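Local atomic coordinates of FeoA (PDB entry 3E19), a protein that probably takes part in ferrous iron uptake and its regulation, as a small metal-associated protein built on an SH3-like beta-barrel. Residues V5-S8 and E9-P12; Q29-V32 and S33-L36; K66-A69 and G70-M73. All coordinates share one frame; numbering follows the deposited sequence.

Interaction 1 of 3, residues V5-S8 and E9-P12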
ATOM      1  N   VAL C   5      16.869 -11.287  30.731  1.00 20.97           N
ATOM      2  CA  VAL C   5      15.657 -10.653  31.281  1.00 20.87           C
ATOM      3  C   VAL C   5      14.588 -10.569  30.228  1.00 20.20           C
ATOM      4  O   VAL C   5      14.922 -10.572  29.048  1.00 19.71           O
ATOM      5  CB  VAL C   5      15.975  -9.233  31.751  1.00 20.77           C
ATOM      6  CG1 VAL C   5      16.969  -9.275  32.918  1.00 22.63           C
ATOM      7  CG2 VAL C   5      16.467  -8.397  30.629  1.00 20.18           C
ATOM      8  N   PRO C   6      13.308 -10.512  30.640  1.00 19.98           N
ATOM      9  CA  PRO C   6      12.240 -10.249  29.690  1.00 19.56           C
ATOM     10  C   PRO C   6      12.338  -8.861  29.082  1.00 19.50           C
ATOM     11  O   PRO C   6      12.791  -7.906  29.721  1.00 19.76           O
ATOM     12  CB  PRO C   6      10.961 -10.387  30.536  1.00 19.71           C
ATOM     13  CG  PRO C   6      11.389 -11.126  31.762  1.00 21.11           C
ATOM     14  CD  PRO C   6      12.777 -10.693  32.007  1.00 19.87           C
ATOM     15  N   LEU C   7      11.912  -8.740  27.836  1.00 18.65           N
ATOM     16  CA  LEU C   7      12.003  -7.469  27.171  1.00 18.55           C
ATOM     17  C   LEU C   7      11.226  -6.435  27.978  1.00 19.17           C
ATOM     18  O   LEU C   7      11.633  -5.296  28.021  1.00 19.40           O
ATOM     19  CB  LEU C   7      11.487  -7.591  25.749  1.00 17.64           C
ATOM     20  CG  LEU C   7      11.199  -6.329  24.960  1.00 19.81           C
ATOM     21  CD1 LEU C   7      12.457  -5.575  24.852  1.00 23.27           C
ATOM     22  CD2 LEU C   7      10.632  -6.751  23.594  1.00 18.67           C
ATOM     23  N   SER C   8      10.134  -6.848  28.616  1.00 20.45           N
ATOM     24  CA  SER C   8       9.312  -5.979  29.504  1.00 22.36           C
ATOM     25  C   SER C   8      10.086  -5.297  30.631  1.00 23.47           C
ATOM     26  O   SER C   8       9.613  -4.283  31.174  1.00 25.26           O
ATOM     27  CB  SER C   8       8.169  -6.788  30.110  1.00 21.87           C
ATOM     28  OG  SER C   8       8.656  -7.905  30.848  1.00 23.32           O
ATOM     29  N   GLU C   9      11.250  -5.840  30.994  1.00 23.88           N
ATOM     30  CA  GLU C   9      12.069  -5.290  32.057  1.00 25.37           C
ATOM     31  C   GLU C   9      13.215  -4.431  31.575  1.00 25.93           C
ATOM     32  O   GLU C   9      13.959  -3.927  32.384  1.00 26.93           O
ATOM     33  CB  GLU C   9      12.567  -6.404  32.999  1.00 26.02           C
ATOM     34  CG  GLU C   9      11.430  -6.938  33.798  1.00 28.77           C
ATOM     35  CD  GLU C   9      11.721  -8.240  34.525  1.00 33.71           C
ATOM     36  OE1 GLU C   9      12.907  -8.558  34.773  1.00 35.31           O
ATOM     37  OE2 GLU C   9      10.719  -8.938  34.839  1.00 39.65           O
ATOM     38  N   MET C  10      13.331  -4.218  30.271  1.00 25.68           N
ATOM     39  CA  MET C  10      14.450  -3.484  29.737  1.00 25.47           C
ATOM     40  C   MET C  10      14.077  -2.025  29.527  1.00 25.35           C
ATOM     41  O   MET C  10      12.939  -1.678  29.325  1.00 26.72           O
ATOM     42  CB  MET C  10      14.891  -4.092  28.419  1.00 24.98           C
ATOM     43  CG  MET C  10      15.460  -5.456  28.599  1.00 26.33           C
ATOM     44  SD  MET C  10      15.812  -6.211  27.008  1.00 27.65           S
ATOM     45  CE  MET C  10      17.254  -5.245  26.496  1.00 30.87           C
ATOM     46  N   GLY C  11      15.047  -1.161  29.572  1.00 26.70           N
ATOM     47  CA  GLY C  11      14.746   0.267  29.557  1.00 27.26           C
ATOM     48  C   GLY C  11      15.404   0.932  28.381  1.00 26.68           C
ATOM     49  O   GLY C  11      16.311   0.368  27.789  1.00 26.06           O
ATOM     50  N   PRO C  12      14.967   2.158  28.066  1.00 27.39           N
ATOM     51  CA  PRO C  12      15.516   2.919  26.969  1.00 27.19           C
ATOM     52  C   PRO C  12      17.044   2.858  26.960  1.00 26.71           C
ATOM     53  O   PRO C  12      17.700   2.948  28.018  1.00 27.49           O
ATOM     54  CB  PRO C  12      15.027   4.333  27.263  1.00 28.15           C
ATOM     55  CG  PRO C  12      13.711   4.115  27.887  1.00 29.36           C
ATOM     56  CD  PRO C  12      13.910   2.910  28.773  1.00 28.00           C
TER
HETATM   57  O   HOH W   1       9.898  -1.536  29.958  1.00 62.12           O

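Interaction 2 of 3, residues Q29-V32 and S33-L36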
ATOM      1  N   GLN C  29       3.806 -16.436  16.637  1.00 29.12           N
ATOM      2  CA  GLN C  29       3.278 -15.760  15.446  1.00 29.65           C
ATOM      3  C   GLN C  29       3.055 -14.262  15.679  1.00 28.51           C
ATOM      4  O   GLN C  29       3.293 -13.423  14.796  1.00 28.37           O
ATOM      5  CB  GLN C  29       1.987 -16.445  14.968  1.00 30.58           C
ATOM      6  CG  GLN C  29       2.158 -17.937  14.570  1.00 31.25           C
ATOM      7  CD  GLN C  29       0.804 -18.605  14.285  1.00 34.33           C
ATOM      8  OE1 GLN C  29       0.310 -19.417  15.078  1.00 39.67           O
ATOM      9  NE2 GLN C  29       0.173 -18.200  13.192  1.00 39.46           N
ATOM     10  N   LYS C  30       2.609 -13.900  16.870  1.00 28.15           N
ATOM     11  CA  LYS C  30       2.444 -12.483  17.198  1.00 27.79           C
ATOM     12  C   LYS C  30       3.798 -11.751  17.239  1.00 26.19           C
ATOM     13  O   LYS C  30       3.934 -10.613  16.776  1.00 26.39           O
ATOM     14  CB  LYS C  30       1.748 -12.338  18.548  1.00 29.78           C
ATOM     15  CG  LYS C  30       0.271 -12.057  18.449  1.00 34.11           C
ATOM     16  CD  LYS C  30      -0.323 -11.827  19.831  1.00 39.48           C
ATOM     17  CE  LYS C  30      -0.245 -13.078  20.684  1.00 42.58           C
ATOM     18  NZ  LYS C  30      -1.353 -13.090  21.714  1.00 45.37           N
ATOM     19  N   LEU C  31       4.807 -12.429  17.761  1.00 22.80           N
ATOM     20  CA  LEU C  31       6.131 -11.825  17.926  1.00 21.57           C
ATOM     21  C   LEU C  31       7.053 -11.820  16.670  1.00 21.13           C
ATOM     22  O   LEU C  31       7.835 -10.885  16.460  1.00 19.43           O
ATOM     23  CB  LEU C  31       6.805 -12.526  19.112  1.00 21.08           C
ATOM     24  CG  LEU C  31       6.175 -12.120  20.441  1.00 20.81           C
ATOM     25  CD1 LEU C  31       6.540 -13.147  21.489  1.00 19.81           C
ATOM     26  CD2 LEU C  31       6.652 -10.706  20.868  1.00 18.04           C
ATOM     27  N   VAL C  32       6.940 -12.845  15.825  1.00 20.91           N
ATOM     28  CA  VAL C  32       7.867 -12.979  14.705  1.00 21.95           C
ATOM     29  C   VAL C  32       7.614 -11.837  13.721  1.00 21.83           C
ATOM     30  O   VAL C  32       8.526 -11.378  13.069  1.00 21.71           O
ATOM     31  CB  VAL C  32       7.714 -14.327  14.005  1.00 22.79           C
ATOM     32  CG1 VAL C  32       6.337 -14.389  13.347  1.00 22.19           C
ATOM     33  CG2 VAL C  32       8.831 -14.534  12.959  1.00 21.99           C
ATOM     34  N   SER C  33       6.386 -11.322  13.686  1.00 22.66           N
ATOM     35  CA  SER C  33       6.030 -10.200  12.819  1.00 24.17           C
ATOM     36  C   SER C  33       6.658  -8.859  13.251  1.00 23.40           C
ATOM     37  O   SER C  33       6.613  -7.875  12.508  1.00 22.17           O
ATOM     38  CB  SER C  33       4.493 -10.114  12.626  1.00 25.90           C
ATOM     39  OG  SER C  33       3.805  -9.453  13.683  1.00 30.72           O
ATOM     40  N   MET C  34       7.268  -8.829  14.431  1.00 21.63           N
ATOM     41  CA  MET C  34       8.048  -7.649  14.876  1.00 22.18           C
ATOM     42  C   MET C  34       9.526  -7.986  14.880  1.00 20.39           C
ATOM     43  O   MET C  34      10.347  -7.292  15.511  1.00 19.12           O
ATOM     44  CB  MET C  34       7.616  -7.211  16.272  1.00 21.58           C
ATOM     45  CG  MET C  34       6.297  -6.445  16.300  1.00 24.63           C
ATOM     46  SD  MET C  34       5.757  -6.027  18.008  1.00 27.73           S
ATOM     47  CE  MET C  34       5.096  -7.629  18.445  1.00 20.09           C
ATOM     48  N   GLY C  35       9.859  -9.079  14.193  1.00 20.00           N
ATOM     49  CA  GLY C  35      11.242  -9.553  14.097  1.00 19.85           C
ATOM     50  C   GLY C  35      11.735 -10.249  15.364  1.00 19.55           C
ATOM     51  O   GLY C  35      12.923 -10.579  15.465  1.00 18.13           O
ATOM     52  N   LEU C  36      10.839 -10.486  16.338  1.00 18.53           N
ATOM     53  CA  LEU C  36      11.236 -11.059  17.636  1.00 18.38           C
ATOM     54  C   LEU C  36      11.201 -12.602  17.602  1.00 18.28           C
ATOM     55  O   LEU C  36      10.159 -13.247  17.799  1.00 17.45           O
ATOM     56  CB  LEU C  36      10.414 -10.457  18.758  1.00 17.74           C
ATOM     57  CG  LEU C  36      10.519  -8.954  18.908  1.00 19.18           C
ATOM     58  CD1 LEU C  36       9.416  -8.406  19.837  1.00 19.96           C
ATOM     59  CD2 LEU C  36      11.936  -8.591  19.376  1.00 16.75           C
TER
HETATM   60  O   HOH W   2       0.886 -11.159  13.739  1.00 51.71           O
HETATM   61  O   HOH W   3       2.390  -8.455  16.394  1.00 47.72           O

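Interaction 3 of 3, residues K66-A69 and G70-M73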
ATOM      1  N   LYS C  66       3.577  -4.289  27.243  1.00 22.47           N
ATOM      2  CA  LYS C  66       4.348  -4.909  28.319  1.00 23.69           C
ATOM      3  C   LYS C  66       4.026  -6.377  28.497  1.00 23.57           C
ATOM      4  O   LYS C  66       4.924  -7.205  28.760  1.00 23.63           O
ATOM      5  CB  LYS C  66       4.099  -4.198  29.663  1.00 24.80           C
ATOM      6  CG  LYS C  66       4.784  -2.862  29.783  1.00 28.45           C
ATOM      7  CD  LYS C  66       5.380  -2.614  31.154  1.00 34.01           C
ATOM      8  CE  LYS C  66       6.654  -1.730  31.037  1.00 37.70           C
ATOM      9  NZ  LYS C  66       6.788  -0.747  32.170  1.00 39.89           N
ATOM     10  N   GLY C  67       2.748  -6.721  28.410  1.00 22.12           N
ATOM     11  CA  GLY C  67       2.351  -8.149  28.510  1.00 22.83           C
ATOM     12  C   GLY C  67       3.018  -9.058  27.488  1.00 22.39           C
ATOM     13  O   GLY C  67       3.642 -10.064  27.860  1.00 23.17           O
ATOM     14  N   LEU C  68       2.924  -8.708  26.200  1.00 21.44           N
ATOM     15  CA  LEU C  68       3.528  -9.531  25.164  1.00 20.31           C
ATOM     16  C   LEU C  68       5.057  -9.511  25.275  1.00 20.17           C
ATOM     17  O   LEU C  68       5.703 -10.554  25.058  1.00 20.77           O
ATOM     18  CB  LEU C  68       3.076  -9.136  23.742  1.00 20.77           C
ATOM     19  CG  LEU C  68       3.460 -10.130  22.636  1.00 20.35           C
ATOM     20  CD1 LEU C  68       2.961 -11.580  22.875  1.00 22.72           C
ATOM     21  CD2 LEU C  68       3.004  -9.642  21.261  1.00 21.33           C
ATOM     22  N   ALA C  69       5.605  -8.357  25.637  1.00 18.67           N
ATOM     23  CA  ALA C  69       7.031  -8.166  25.864  1.00 18.85           C
ATOM     24  C   ALA C  69       7.606  -9.045  27.010  1.00 19.25           C
ATOM     25  O   ALA C  69       8.765  -9.438  26.968  1.00 20.44           O
ATOM     26  CB  ALA C  69       7.322  -6.701  26.109  1.00 17.41           C
ATOM     27  N   GLY C  70       6.780  -9.416  27.979  1.00 20.04           N
ATOM     28  CA  GLY C  70       7.137 -10.403  28.983  1.00 20.17           C
ATOM     29  C   GLY C  70       7.458 -11.792  28.473  1.00 19.92           C
ATOM     30  O   GLY C  70       8.124 -12.586  29.150  1.00 20.78           O
ATOM     31  N   ARG C  71       6.981 -12.111  27.284  1.00 19.64           N
ATOM     32  CA  ARG C  71       7.287 -13.361  26.649  1.00 20.15           C
ATOM     33  C   ARG C  71       8.594 -13.389  25.875  1.00 19.11           C
ATOM     34  O   ARG C  71       8.982 -14.474  25.396  1.00 18.48           O
ATOM     35  CB  ARG C  71       6.213 -13.756  25.640  1.00 21.21           C
ATOM     36  CG  ARG C  71       4.826 -13.716  26.171  1.00 27.41           C
ATOM     37  CD  ARG C  71       4.488 -14.737  27.203  1.00 35.41           C
ATOM     38  NE  ARG C  71       3.027 -14.849  27.129  1.00 40.28           N
ATOM     39  CZ  ARG C  71       2.332 -15.955  26.858  1.00 43.39           C
ATOM     40  NH1 ARG C  71       2.931 -17.132  26.696  1.00 44.41           N
ATOM     41  NH2 ARG C  71       1.003 -15.887  26.805  1.00 43.90           N
ATOM     42  N   VAL C  72       9.256 -12.237  25.717  1.00 17.87           N
ATOM     43  CA  VAL C  72      10.490 -12.181  24.978  1.00 17.03           C
ATOM     44  C   VAL C  72      11.688 -12.198  25.965  1.00 18.72           C
ATOM     45  O   VAL C  72      11.883 -11.241  26.687  1.00 18.89           O
ATOM     46  CB  VAL C  72      10.527 -10.968  24.057  1.00 16.58           C
ATOM     47  CG1 VAL C  72      11.785 -10.956  23.230  1.00 17.77           C
ATOM     48  CG2 VAL C  72       9.317 -10.940  23.179  1.00 17.06           C
ATOM     49  N   MET C  73      12.475 -13.278  26.021  1.00 18.61           N
ATOM     50  CA  MET C  73      13.640 -13.307  26.930  1.00 19.03           C
ATOM     51  C   MET C  73      14.862 -12.859  26.165  1.00 18.11           C
ATOM     52  O   MET C  73      15.163 -13.369  25.075  1.00 18.73           O
ATOM     53  CB  MET C  73      13.883 -14.748  27.479  1.00 20.91           C
ATOM     54  CG  MET C  73      12.745 -15.280  28.316  1.00 24.52           C
ATOM     55  SD  MET C  73      12.390 -14.181  29.725  1.00 31.92           S
ATOM     56  CE  MET C  73      14.126 -14.003  30.324  1.00 15.22           C
TER

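Interaction 1 of 3, residues V5-S8 and E9-P12
Pro6 and Glu9 meet at the start of a 3-10 turn, where the carboxylate of the glutamate stands beside CG and CD of the proline ring, obliquely to it. Glu9 OE1 comes 3.5 Å from Pro6 CD, while Glu9 OE2 stands 3.8 Å from Pro6 CG. Glu9 reaches back because its CG is anti to the carbonyl carbon (chi1 -70°) and the chain beyond runs extended; the CD hydrogens of Pro6, next to the ring nitrogen, probably suit a carboxylate neighbour.

The Met10 side chain is buried, against Val44 and Val74. Its CG sits 3.7 Å from Val5 CG2, and the extended chi2 (174°) carries the sulfur on to Leu7, whose side chain it crosses at about a right angle, with Met10 SD 4.0 Å from Leu7 CD1; chi3 then turns the terminal methyl. A flexible methionine can follow both a branched valine and a leucine, and Leu7 continues the apolar layer onto Ile42, Val44 and Val72.

Two backbone bonds of the i to i+3 kind close the turn: Glu9 N donates to Pro6 O (2.9 Å) and Met10 N to Leu7 O (3.0 Å). A water bridges farther on, donating to Ser8 O and to Met10 O. An alanine at Pro6 would keep the carbonyl but remove the ring, and would probably leave the Glu9 carboxylate without the group it lies against and the strand-to-turn junction more flexible.

The chemistry thus divides the turn: a charged, exposed glutamate stands beside a rigid ring, sulfur and aliphatic carbon fill the buried part, and main-chain N-H groups serve Pro6 O and Leu7 O while water serves Ser8 O and Met10 O as the chain leaves strand 4-6.

Interaction 2 of 3, residues Q29-V32 and S33-L36
Leu31 and Leu36 are joined both through their backbones and through their side chains where helix 24-32 closes. Three main-chain hydrogen bonds come first. Leu31 O takes two of them, from Met34 N (2.9 Å) and Leu36 N (3.0 Å), which approach from opposite faces of its carbonyl plane; Gly35 N donates to Val32 O (2.9 Å). The Leu36 and Gly35 bonds make a Schellman motif. Gly35 is its C-prime residue, with a positive phi of 76° that suits glycine.

Apolar contacts form a second group. Leu36 CD1 comes to 3.7 Å from Leu31 CD2, and both leucines pack on Ile64. The unbranched chain of Met34 bends at chi3, bringing its CE to 4.2 Å from Leu31 CD2. Elsewhere on the helix Val32 rests on Phe62 of the second subunit.

Water deals with the polar rim: one molecule donates to Lys30 O at 2.7 Å and also bonds Ser33 OG, a small hydroxyl that fits beside the carbonyl of Lys30.

Carbonyls that a helix end would otherwise strand are therefore met by turn N-H groups or water, while the leucines, Leu31 also on Ile21 and Leu36 on Val18, join the helix end to the barrel.

Interaction 3 of 3, residues K66-A69 and G70-M73
With its CG anti to the carbonyl carbon (chi1 -51°), Arg71 sets that atom 3.5 Å from Leu68 O, next to its own CB, which the backbone already holds 3.3 Å from Leu68 O; a bend at chi2 (-68°) turns the chain beyond CG. The long aliphatic part of an arginine can flank a carbonyl in this way while the guanidinium continues outward, where NH1 makes a weak hydrogen bond to Leu22 O. In Val72, CG1 is anti to the backbone N (chi1 -177°), which leaves CG2 on the side of the turn, 4.1 Å from Ala69 O; the branched side chain then enters the interior against Val18 and Leu31.

Backbone bonds hold the reversal. Gly70 N donates to Lys66 O (3.0 Å), a helical i to i+4 bond, and weakly to Gly67 O as well. Next, Arg71 N reaches Leu68 O at 3.0 Å and Val72 N reaches Ala69 O at 3.1 Å, the latter closing a type I beta turn from Ala69 to Val72.

Residue size matters here. A CB on Gly70 would sit tightly against Gly67 O, so glycine lets the chain pass close to the helix end. The small Ala69 packs against Leu7 and Ser8. At the far end of the helix, Lys66 NZ hydrogen-bonds to Pro49 O and His48 O, tying the turn to a neighbouring loop.

The passage from strand 60-64 through helix 66-69 and the beta turn into strand 72-76 is consistent with the SH3-like barrel of the FeoA domain, where a short helical turn precedes the last strand.

Along the chain the three contacts come in the order 1, 2, 3, all within the FeoA domain. Interactions 1 and 3 are close, with centres about 8 Å apart, and share the antiparallel sheet, since strands 4-6 and 72-76 are neighbours in it; a probable hydrogen bond from Leu7 N to Val72 O joins them. Interaction 2 lies, centre to centre, about 17 Å from interaction 1, on the opposite side of the chain's centre, and about 11 Å from interaction 3. Leu31 packs on Leu68 and Val72, and Leu36 touches Leu7. Three turns thus meet at one apolar core, binding helix 24-32 and the first and last strands, 4-6 and 72-76, into a compact small barrel.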